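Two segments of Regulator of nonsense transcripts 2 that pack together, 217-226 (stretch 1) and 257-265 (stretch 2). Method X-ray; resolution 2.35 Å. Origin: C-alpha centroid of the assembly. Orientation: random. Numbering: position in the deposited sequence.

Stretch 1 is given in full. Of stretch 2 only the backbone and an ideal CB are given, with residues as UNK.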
ATOM      1  N   VAL A 217       1.241   3.165   5.597  1.00 35.18           N
ATOM      2  CA  VAL A 217      -0.210   3.288   5.620  1.00 32.34           C
ATOM      3  C   VAL A 217      -0.736   3.684   4.259  1.00 32.57           C
ATOM      4  O   VAL A 217      -1.772   3.174   3.854  1.00 35.92           O
ATOM      5  CB  VAL A 217      -0.694   4.271   6.726  1.00 35.81           C
ATOM      6  CG1 VAL A 217      -2.023   4.892   6.354  1.00 35.06           C
ATOM      7  CG2 VAL A 217      -0.812   3.559   8.061  1.00 33.97           C
ATOM      8  N   ARG A 218      -0.028   4.537   3.520  1.00 33.18           N
ATOM      9  CA  ARG A 218      -0.451   4.853   2.134  1.00 37.22           C
ATOM     10  C   ARG A 218      -0.424   3.634   1.199  1.00 33.04           C
ATOM     11  O   ARG A 218      -1.343   3.454   0.390  1.00 28.96           O
ATOM     12  CB  ARG A 218       0.404   5.964   1.511  1.00 42.69           C
ATOM     13  CG  ARG A 218       0.142   7.350   2.092  1.00 49.78           C
ATOM     14  CD  ARG A 218       0.837   8.429   1.286  1.00 55.68           C
ATOM     15  NE  ARG A 218       1.345   9.500   2.145  1.00 66.74           N
ATOM     16  CZ  ARG A 218       0.718  10.653   2.400  1.00 69.02           C
ATOM     17  NH1 ARG A 218      -0.478  10.919   1.864  1.00 67.70           N
ATOM     18  NH2 ARG A 218       1.289  11.544   3.210  1.00 62.32           N
ATOM     19  N   PHE A 219       0.608   2.799   1.336  1.00 30.14           N
ATOM     20  CA  PHE A 219       0.753   1.582   0.515  1.00 30.40           C
ATOM     21  C   PHE A 219      -0.409   0.645   0.805  1.00 28.33           C
ATOM     22  O   PHE A 219      -1.073   0.231  -0.101  1.00 29.40           O
ATOM     23  CB  PHE A 219       2.111   0.899   0.777  1.00 31.26           C
ATOM     24  CG  PHE A 219       2.706   0.171  -0.423  1.00 32.69           C
ATOM     25  CD1 PHE A 219       1.924  -0.199  -1.541  1.00 31.60           C
ATOM     26  CD2 PHE A 219       4.084  -0.137  -0.446  1.00 31.97           C
ATOM     27  CE1 PHE A 219       2.482  -0.858  -2.625  1.00 30.24           C
ATOM     28  CE2 PHE A 219       4.638  -0.825  -1.533  1.00 34.18           C
ATOM     29  CZ  PHE A 219       3.838  -1.180  -2.624  1.00 34.87           C
ATOM     30  N   ILE A 220      -0.756   0.447   2.072  1.00 29.15           N
ATOM     31  CA  ILE A 220      -1.938  -0.342   2.407  1.00 30.53           C
ATOM     32  C   ILE A 220      -3.215   0.240   1.790  1.00 33.12           C
ATOM     33  O   ILE A 220      -4.134  -0.499   1.307  1.00 32.59           O
ATOM     34  CB  ILE A 220      -2.105  -0.480   3.939  1.00 29.87           C
ATOM     35  CG1 ILE A 220      -0.958  -1.350   4.484  1.00 29.65           C
ATOM     36  CG2 ILE A 220      -3.462  -1.071   4.243  1.00 24.95           C
ATOM     37  CD1 ILE A 220      -0.774  -1.445   6.001  1.00 26.82           C
ATOM     38  N   GLY A 221      -3.288   1.572   1.765  1.00 32.94           N
ATOM     39  CA  GLY A 221      -4.449   2.220   1.166  1.00 28.63           C
ATOM     40  C   GLY A 221      -4.575   1.946  -0.306  1.00 26.05           C
ATOM     41  O   GLY A 221      -5.664   1.707  -0.814  1.00 26.66           O
ATOM     42  N   GLU A 222      -3.472   2.042  -1.026  1.00 26.62           N
ATOM     43  CA  GLU A 222      -3.501   1.813  -2.497  1.00 28.90           C
ATOM     44  C   GLU A 222      -3.889   0.353  -2.823  1.00 28.18           C
ATOM     45  O   GLU A 222      -4.765   0.072  -3.651  1.00 28.74           O
ATOM     46  CB  GLU A 222      -2.132   2.151  -3.087  1.00 31.08           C
ATOM     47  CG  GLU A 222      -1.865   3.656  -3.216  1.00 31.52           C
ATOM     48  CD  GLU A 222      -2.987   4.354  -3.991  1.00 31.94           C
ATOM     49  OE1 GLU A 222      -3.514   3.768  -4.959  1.00 36.13           O
ATOM     50  OE2 GLU A 222      -3.403   5.466  -3.612  1.00 36.60           O
ATOM     51  N   LEU A 223      -3.308  -0.558  -2.064  1.00 26.44           N
ATOM     52  CA  LEU A 223      -3.619  -1.973  -2.152  1.00 26.76           C
ATOM     53  C   LEU A 223      -5.059  -2.273  -1.805  1.00 28.18           C
ATOM     54  O   LEU A 223      -5.622  -3.226  -2.321  1.00 29.12           O
ATOM     55  CB  LEU A 223      -2.639  -2.772  -1.264  1.00 27.09           C
ATOM     56  CG  LEU A 223      -1.245  -2.883  -1.920  1.00 26.39           C
ATOM     57  CD1 LEU A 223      -0.191  -3.310  -0.945  1.00 24.93           C
ATOM     58  CD2 LEU A 223      -1.296  -3.840  -3.121  1.00 23.60           C
ATOM     59  N   THR A 224      -5.674  -1.458  -0.948  1.00 28.28           N
ATOM     60  CA  THR A 224      -7.060  -1.685  -0.551  1.00 27.37           C
ATOM     61  C   THR A 224      -7.949  -1.324  -1.722  1.00 30.64           C
ATOM     62  O   THR A 224      -8.944  -2.043  -2.030  1.00 31.32           O
ATOM     63  CB  THR A 224      -7.444  -0.810   0.671  1.00 28.55           C
ATOM     64  OG1 THR A 224      -6.593  -1.146   1.778  1.00 28.08           O
ATOM     65  CG2 THR A 224      -8.898  -1.010   1.091  1.00 24.85           C
ATOM     66  N   LYS A 225      -7.621  -0.196  -2.370  1.00 31.31           N
ATOM     67  CA  LYS A 225      -8.399   0.250  -3.540  1.00 34.22           C
ATOM     68  C   LYS A 225      -8.320  -0.789  -4.660  1.00 32.82           C
ATOM     69  O   LYS A 225      -9.237  -0.899  -5.430  1.00 33.76           O
ATOM     70  CB  LYS A 225      -7.981   1.671  -4.031  1.00 33.52           C
ATOM     71  CG  LYS A 225      -8.523   2.816  -3.143  1.00 34.93           C
ATOM     72  CD  LYS A 225      -8.052   4.238  -3.536  1.00 34.24           C
ATOM     73  CE  LYS A 225      -6.543   4.409  -3.492  1.00 34.20           C
ATOM     74  NZ  LYS A 225      -6.069   5.840  -3.587  1.00 33.06           N
ATOM     75  N   PHE A 226      -7.232  -1.555  -4.722  1.00 34.92           N
ATOM     76  CA  PHE A 226      -7.105  -2.641  -5.694  1.00 36.43           C
ATOM     77  C   PHE A 226      -7.660  -4.010  -5.207  1.00 38.32           C
ATOM     78  O   PHE A 226      -7.554  -5.012  -5.927  1.00 36.96           O
ATOM     79  CB  PHE A 226      -5.630  -2.778  -6.108  1.00 36.70           C
ATOM     80  CG  PHE A 226      -5.224  -1.816  -7.190  1.00 33.96           C
ATOM     81  CD1 PHE A 226      -5.698  -1.975  -8.462  1.00 34.41           C
ATOM     82  CD2 PHE A 226      -4.380  -0.773  -6.920  1.00 32.37           C
ATOM     83  CE1 PHE A 226      -5.347  -1.100  -9.460  1.00 35.02           C
ATOM     84  CE2 PHE A 226      -4.011   0.102  -7.890  1.00 34.34           C
ATOM     85  CZ  PHE A 226      -4.489  -0.060  -9.170  1.00 35.69           C
ATOM     86  N   UNK A 257      -7.227   7.232   5.829  1.00 31.54           N
ATOM     87  CA  UNK A 257      -8.554   7.655   5.300  1.00 33.10           C
ATOM     88  C   UNK A 257      -8.475   8.575   4.057  1.00 31.52           C
ATOM     89  O   UNK A 257      -9.311   8.500   3.172  1.00 32.25           O
ATOM     90  CB  UNK A 257      -9.327   8.383   6.402  1.00 33.10           C
ATOM     91  N   UNK A 258      -7.451   9.407   3.972  1.00 36.25           N
ATOM     92  CA  UNK A 258      -7.207  10.179   2.758  1.00 40.90           C
ATOM     93  C   UNK A 258      -6.905   9.276   1.546  1.00 40.03           C
ATOM     94  O   UNK A 258      -7.257   9.601   0.415  1.00 37.39           O
ATOM     95  CB  UNK A 258      -6.046  11.148   2.988  1.00 40.90           C
ATOM     96  N   UNK A 259      -6.235   8.154   1.793  1.00 38.65           N
ATOM     97  CA  UNK A 259      -5.808   7.271   0.733  1.00 31.10           C
ATOM     98  C   UNK A 259      -6.998   6.418   0.284  1.00 28.81           C
ATOM     99  O   UNK A 259      -7.202   6.284  -0.887  1.00 28.78           O
ATOM    100  CB  UNK A 259      -4.641   6.395   1.192  1.00 31.10           C
ATOM    101  N   UNK A 260      -7.780   5.830   1.190  1.00 29.79           N
ATOM    102  CA  UNK A 260      -8.855   4.879   0.781  1.00 28.23           C
ATOM    103  C   UNK A 260     -10.169   5.000   1.512  1.00 27.31           C
ATOM    104  O   UNK A 260     -11.042   4.178   1.290  1.00 29.32           O
ATOM    105  CB  UNK A 260      -8.359   3.444   0.965  1.00 28.23           C
ATOM    106  N   UNK A 261     -10.351   6.034   2.331  1.00 30.23           N
ATOM    107  CA  UNK A 261     -11.601   6.242   3.076  1.00 30.05           C
ATOM    108  C   UNK A 261     -12.832   6.368   2.187  1.00 32.83           C
ATOM    109  O   UNK A 261     -13.900   5.866   2.532  1.00 30.73           O
ATOM    110  CB  UNK A 261     -11.481   7.499   3.940  1.00 30.05           C
ATOM    111  N   UNK A 262     -12.721   7.032   1.041  1.00 32.89           N
ATOM    112  CA  UNK A 262     -13.902   7.165   0.195  1.00 35.97           C
ATOM    113  C   UNK A 262     -14.275   5.847  -0.418  1.00 33.35           C
ATOM    114  O   UNK A 262     -15.457   5.538  -0.505  1.00 33.16           O
ATOM    115  CB  UNK A 262     -13.671   8.204  -0.904  1.00 35.97           C
ATOM    116  N   UNK A 263     -13.276   5.080  -0.846  1.00 33.88           N
ATOM    117  CA  UNK A 263     -13.510   3.724  -1.349  1.00 34.90           C
ATOM    118  C   UNK A 263     -14.271   2.911  -0.319  1.00 32.61           C
ATOM    119  O   UNK A 263     -15.283   2.271  -0.632  1.00 32.91           O
ATOM    120  CB  UNK A 263     -12.189   3.035  -1.698  1.00 34.90           C
ATOM    121  N   UNK A 264     -13.835   2.991   0.931  1.00 32.20           N
ATOM    122  CA  UNK A 264     -14.499   2.248   1.993  1.00 31.53           C
ATOM    123  C   UNK A 264     -15.879   2.770   2.306  1.00 36.92           C
ATOM    124  O   UNK A 264     -16.823   1.981   2.553  1.00 39.48           O
ATOM    125  CB  UNK A 264     -13.647   2.277   3.263  1.00 31.53           C
ATOM    126  N   UNK A 265     -16.008   4.099   2.344  1.00 37.81           N
ATOM    127  CA  UNK A 265     -17.285   4.727   2.724  1.00 37.57           C
ATOM    128  C   UNK A 265     -18.309   4.508   1.603  1.00 34.15           C
ATOM    129  O   UNK A 265     -19.435   4.186   1.857  1.00 32.37           O
ATOM    130  CB  UNK A 265     -17.100   6.220   3.000  1.00 37.57           C
TER

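The two helices run at 28° to each other, their axes approaching to 8.1 Å, and the register is set where the CA of Gly 221 lies 5.2 Å from the CA of position 260.

At position 257 the CA-to-CB bond points away, and the ideal CB is already 8.1 Å from Val 217 CG1. Stretch 1 therefore sets no preference. The residue is Leu 257, whose side chain stays well clear of stretch 1.

Position 258 points sideways, its ideal CB 5.7 Å from Arg 218 NH1, and the guanidinium of Arg 218 extends along the same flank. A long polar or acidic chain would suit. Glu 258 is found; its OE1 lies 4.5 Å from Arg 218 NH1, an approach of opposite charges too long for a salt bridge.

Position 259 points toward stretch 1. Its ideal CB is 4.2 Å from Gly 221 CA, 4.5 Å from Arg 218 O and 5.0 Å from Lys 225 NZ, which outlines a shallow hole floored by the glycine. Small residues, Ala, Ser, Thr or Val, are the natural candidates. Thr 259 fills it as a knob among Arg 218, Gly 221, Glu 222 and Lys 225. Its CG2 lies 3.6 Å from Gly 221 CA and 3.4 Å from Arg 218 O; a CB on Gly 221 would come within 2.4 Å of that same methyl, a clash, so the bare backbone makes the fit possible. The main-chain O of Thr 259 accepts a hydrogen bond from Lys 225 NZ at 3.0 Å, a bond that does not discriminate between side chains; Lys 225 NZ also forms a salt bridge with Glu 222 OE2 at 2.7 Å.

Position 260 also points toward stretch 1, its ideal CB 3.7 Å from Gly 221 O and 4.2 Å from Lys 225 CG. Its phi/psi is -138/9, with phi well off the -79° and -59° of its neighbours. Ala, Ser or Cys would suit. Cys 260 adopts the p rotamer, placing SG 4.2 Å from Thr 224 CB.

Position 261 has no atom of stretch 1 near its ideal CB, but that CB would lie 2.5 Å from the carbonyl O of Leu 257. Glycine is strongly indicated by its own helix, and Gly 261 is present.

Position 262 is out of reach, so many residues are possible; Arg 262 makes its hydrogen bonds elsewhere in the structure.

Position 263 points toward stretch 1, with Lys 225 CG 3.9 Å from its ideal CB and the end of helix 217-225 ahead. A large apolar residue, aliphatic or aromatic, could cover this end. Phe 263, chi1 t, lays one ring face over Lys 225 CA, 4.1 Å from the ring centroid and 1° off its normal, a CH-pi contact.

Position 264 points sideways, its ideal CB 6.2 Å from Thr 224 CG2, so a Leu, Met or Ile could reach that methyl; Leu 264 does, its CD2 4.2 Å from Thr 224 CG2.

At position 265 the ideal CB is 11.1 Å from Thr 224 CG2, so stretch 1 sets no preference; Phe 265 is out of its reach.

Stretch 2 (257-265) LETCGRFLF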
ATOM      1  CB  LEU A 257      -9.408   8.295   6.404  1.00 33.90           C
ATOM      2  CG  LEU A 257      -9.830   7.393   7.566  1.00 32.21           C
ATOM      3  CD1 LEU A 257     -10.253   8.191   8.829  1.00 29.21           C
ATOM      4  CD2 LEU A 257     -10.937   6.512   7.043  1.00 27.67           C
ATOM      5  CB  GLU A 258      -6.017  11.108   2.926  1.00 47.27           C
ATOM      6  CG  GLU A 258      -6.200  12.375   3.755  1.00 59.44           C
ATOM      7  CD  GLU A 258      -4.882  13.155   3.826  1.00 71.72           C
ATOM      8  OE1 GLU A 258      -4.196  13.232   2.769  1.00 78.95           O
ATOM      9  OE2 GLU A 258      -4.504  13.646   4.923  1.00 72.25           O
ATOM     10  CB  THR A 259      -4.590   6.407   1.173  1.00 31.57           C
ATOM     11  OG1 THR A 259      -3.549   7.242   1.723  1.00 30.00           O
ATOM     12  CG2 THR A 259      -4.009   5.606  -0.012  1.00 30.32           C
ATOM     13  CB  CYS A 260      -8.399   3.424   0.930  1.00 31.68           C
ATOM     14  SG  CYS A 260      -8.133   2.820   2.636  1.00 31.02           S
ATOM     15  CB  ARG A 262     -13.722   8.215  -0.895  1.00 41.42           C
ATOM     16  CG  ARG A 262     -13.928   9.630  -0.390  1.00 46.56           C
ATOM     17  CD  ARG A 262     -13.218  10.618  -1.294  1.00 51.91           C
ATOM     18  NE  ARG A 262     -13.531  11.995  -0.950  1.00 56.18           N
ATOM     19  CZ  ARG A 262     -13.101  13.060  -1.622  1.00 59.98           C
ATOM     20  NH1 ARG A 262     -12.323  12.920  -2.701  1.00 57.09           N
ATOM     21  NH2 ARG A 262     -13.455  14.275  -1.211  1.00 58.80           N
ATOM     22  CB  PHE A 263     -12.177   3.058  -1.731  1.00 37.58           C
ATOM     23  CG  PHE A 263     -12.309   1.620  -2.195  1.00 36.47           C
ATOM     24  CD1 PHE A 263     -12.622   1.326  -3.503  1.00 37.84           C
ATOM     25  CD2 PHE A 263     -12.063   0.562  -1.314  1.00 37.83           C
ATOM     26  CE1 PHE A 263     -12.726  -0.009  -3.931  1.00 41.54           C
ATOM     27  CE2 PHE A 263     -12.178  -0.774  -1.725  1.00 38.25           C
ATOM     28  CZ  PHE A 263     -12.506  -1.062  -3.033  1.00 39.36           C
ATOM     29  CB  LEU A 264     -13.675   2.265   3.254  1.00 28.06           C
ATOM     30  CG  LEU A 264     -12.318   1.531   3.266  1.00 29.71           C
ATOM     31  CD1 LEU A 264     -11.593   1.900   4.555  1.00 24.61           C
ATOM     32  CD2 LEU A 264     -12.433   0.003   3.130  1.00 25.67           C
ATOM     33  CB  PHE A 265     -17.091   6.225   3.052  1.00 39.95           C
ATOM     34  CG  PHE A 265     -18.327   6.904   3.558  1.00 38.06           C
ATOM     35  CD1 PHE A 265     -18.654   6.858   4.888  1.00 41.89           C
ATOM     36  CD2 PHE A 265     -19.158   7.586   2.697  1.00 42.76           C
ATOM     37  CE1 PHE A 265     -19.808   7.479   5.371  1.00 45.23           C
ATOM     38  CE2 PHE A 265     -20.316   8.225   3.171  1.00 45.35           C
ATOM     39  CZ  PHE A 265     -20.642   8.159   4.513  1.00 38.43           C
TER
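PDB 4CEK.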